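Local coordinates for alpha-1,6-mannanase (Bacteroides thetaiotaomicron, PDB 4V1S), which belongs to glycoside hydrolase family 76 and probably hydrolyses alpha-1,6-linked mannan chains from within as an endo-acting mannanase, at residues N43-Y46 with Y47-C50. Sequence-based numbering, arbitrary orientation.
Sequences NNDY and YTWC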
ATOM      1  N   ASN A  43      -0.017  25.716  -9.608  1.00 66.22           N
ATOM      2  CA  ASN A  43       0.271  26.409  -8.345  1.00 67.90           C
ATOM      3  C   ASN A  43      -0.167  25.573  -7.146  1.00 73.76           C
ATOM      4  O   ASN A  43      -0.372  26.117  -6.050  1.00 80.34           O
ATOM      5  CB  ASN A  43      -0.444  27.765  -8.301  1.00 68.77           C
ATOM      6  N   ASN A  44      -0.307  24.257  -7.365  1.00 45.86           N
ATOM      7  CA  ASN A  44      -0.762  23.334  -6.334  1.00 30.62           C
ATOM      8  C   ASN A  44       0.357  22.961  -5.386  1.00 28.30           C
ATOM      9  O   ASN A  44       1.359  22.348  -5.770  1.00 27.08           O
ATOM     10  CB  ASN A  44      -1.323  22.043  -6.930  1.00 28.44           C
ATOM     11  CG  ASN A  44      -2.537  22.272  -7.782  1.00 27.68           C
ATOM     12  OD1 ASN A  44      -3.416  23.076  -7.462  1.00 42.45           O
ATOM     13  ND2 ASN A  44      -2.616  21.517  -8.869  1.00 33.33           N
ATOM     14  N   ASP A  45       0.155  23.308  -4.132  1.00 23.23           N
ATOM     15  CA  ASP A  45       1.174  23.130  -3.148  1.00 24.97           C
ATOM     16  C   ASP A  45       0.910  21.812  -2.441  1.00 21.27           C
ATOM     17  O   ASP A  45       0.396  21.786  -1.324  1.00 19.44           O
ATOM     18  CB  ASP A  45       1.138  24.298  -2.186  1.00 25.39           C
ATOM     19  CG  ASP A  45       2.307  24.323  -1.251  1.00 26.74           C
ATOM     20  OD1 ASP A  45       3.125  23.371  -1.278  1.00 29.68           O
ATOM     21  OD2 ASP A  45       2.400  25.322  -0.483  1.00 32.80           O
ATOM     22  N   TYR A  46       1.271  20.719  -3.107  1.00 17.37           N
ATOM     23  CA  TYR A  46       1.042  19.374  -2.567  1.00 15.82           C
ATOM     24  C   TYR A  46       1.661  19.176  -1.203  1.00 13.09           C
ATOM     25  O   TYR A  46       1.087  18.516  -0.354  1.00 15.47           O
ATOM     26  CB  TYR A  46       1.575  18.300  -3.525  1.00 15.71           C
ATOM     27  CG  TYR A  46       0.903  18.343  -4.879  1.00 16.30           C
ATOM     28  CD1 TYR A  46      -0.431  18.012  -5.021  1.00 18.24           C
ATOM     29  CD2 TYR A  46       1.603  18.767  -6.016  1.00 21.43           C
ATOM     30  CE1 TYR A  46      -1.073  18.110  -6.261  1.00 17.66           C
ATOM     31  CE2 TYR A  46       0.983  18.848  -7.248  1.00 23.68           C
ATOM     32  CZ  TYR A  46      -0.361  18.525  -7.366  1.00 19.81           C
ATOM     33  OH  TYR A  46      -0.990  18.594  -8.585  1.00 22.59           O
ATOM     34  N   TYR A  47       2.852  19.723  -0.994  1.00 15.49           N
ATOM     35  CA  TYR A  47       3.530  19.557   0.281  1.00 15.35           C
ATOM     36  C   TYR A  47       2.738  20.168   1.438  1.00 17.01           C
ATOM     37  O   TYR A  47       2.552  19.534   2.495  1.00 18.98           O
ATOM     38  CB  TYR A  47       4.900  20.205   0.186  1.00 15.71           C
ATOM     39  CG  TYR A  47       5.894  19.854   1.286  1.00 18.55           C
ATOM     40  CD1 TYR A  47       6.311  18.541   1.491  1.00 17.34           C
ATOM     41  CD2 TYR A  47       6.462  20.831   2.068  1.00 20.39           C
ATOM     42  CE1 TYR A  47       7.241  18.224   2.455  1.00 20.44           C
ATOM     43  CE2 TYR A  47       7.385  20.534   3.053  1.00 25.99           C
ATOM     44  CZ  TYR A  47       7.783  19.219   3.234  1.00 22.97           C
ATOM     45  OH  TYR A  47       8.731  18.921   4.186  1.00 24.77           O
ATOM     46  N   THR A  48       2.248  21.390   1.232  1.00 19.00           N
ATOM     47  CA  THR A  48       1.347  22.008   2.209  1.00 20.80           C
ATOM     48  C   THR A  48       0.060  21.207   2.403  1.00 16.28           C
ATOM     49  O   THR A  48      -0.385  21.008   3.507  1.00 17.97           O
ATOM     50  CB  THR A  48       1.029  23.472   1.838  1.00 18.89           C
ATOM     51  OG1 THR A  48       2.259  24.201   1.962  1.00 27.89           O
ATOM     52  CG2 THR A  48       0.014  24.062   2.754  1.00 23.28           C
ATOM     53  N   TRP A  49      -0.509  20.711   1.316  1.00 15.22           N
ATOM     54  CA  TRP A  49      -1.706  19.908   1.429  1.00 15.13           C
ATOM     55  C   TRP A  49      -1.450  18.706   2.309  1.00 15.01           C
ATOM     56  O   TRP A  49      -2.289  18.351   3.108  1.00 16.44           O
ATOM     57  CB  TRP A  49      -2.197  19.423   0.064  1.00 13.69           C
ATOM     58  CG  TRP A  49      -2.653  20.499  -0.858  1.00 12.41           C
ATOM     59  CD1 TRP A  49      -2.724  21.828  -0.599  1.00 18.88           C
ATOM     60  CD2 TRP A  49      -3.094  20.316  -2.204  1.00 15.98           C
ATOM     61  NE1 TRP A  49      -3.181  22.499  -1.720  1.00 20.36           N
ATOM     62  CE2 TRP A  49      -3.422  21.589  -2.715  1.00 21.32           C
ATOM     63  CE3 TRP A  49      -3.270  19.195  -3.020  1.00 17.90           C
ATOM     64  CZ2 TRP A  49      -3.917  21.770  -4.021  1.00 23.59           C
ATOM     65  CZ3 TRP A  49      -3.744  19.379  -4.320  1.00 16.92           C
ATOM     66  CH2 TRP A  49      -4.056  20.659  -4.801  1.00 22.15           C
ATOM     67  N   CYS A  50      -0.267  18.114   2.169  1.00 13.58           N
ATOM     68  CA  CYS A  50       0.078  16.958   2.993  1.00 11.00           C
ATOM     69  C   CYS A  50       0.151  17.355   4.449  1.00 12.56           C
ATOM     70  O   CYS A  50      -0.477  16.730   5.290  1.00 13.59           O
ATOM     71  CB  CYS A  50       1.398  16.351   2.554  1.00 12.30           C
ATOM     72  SG  CYS A  50       1.913  14.927   3.540  1.00 14.87           S
TER
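Asp45 grips Thr48 with both carboxylate oxygens. The shorter bond runs from Thr48 OG1 to Asp45 OD2, 2.7 Å, and the hydroxyl meets that oxygen from above the carboxylate plane, 59° out of it. The second, from Thr48 N to Asp45 OD1, is weak at 3.3 Å but nearly straight (170°). Asp45 holds its CG anti to its own backbone N, which swings the carboxylate forward over the first turn, while Thr48 keeps OG1 beside its backbone N, on the side facing the acid. This is an N-cap: Asp45 immediately precedes helix 46-61, accepts from an amide of its first turn, and sits at the centre of an inverse gamma turn. A negative charge here probably interacts favourably with the helix dipole. The regular i to i+4 pattern starts at the same place, Trp49 N donating to Asp45 O at 3.0 Å in the carbonyl plane, and Cys50 N to Tyr46 O at 2.9 Å.

Trp49 folds back along the chain toward the residues before the helix, with CG beside its backbone N. Asp45 O and Tyr46 N lie over one face of the indole. The edge of the Tyr46 ring approaches the six-membered ring of Trp49 in an offset edge-to-face pair, centroids 5.1 Å apart and planes at 78°; the closest atoms are Tyr46 CE1 and Trp49 CZ3, 3.5 Å. Farther out, Asn44 OD1 lies obliquely to the indole, 3.7 Å from Trp49 CH2, and Asn44 CB covers part of one Tyr46 face. Helix 334-350 continues the cluster: His347 stacks with Trp49, and Asn344 is hydrogen-bonded through OD1 to Tyr46 OH. The Tyr47 ring leads away from this cluster, its hydroxyl hydrogen-bonded to Glu101 and Trp102.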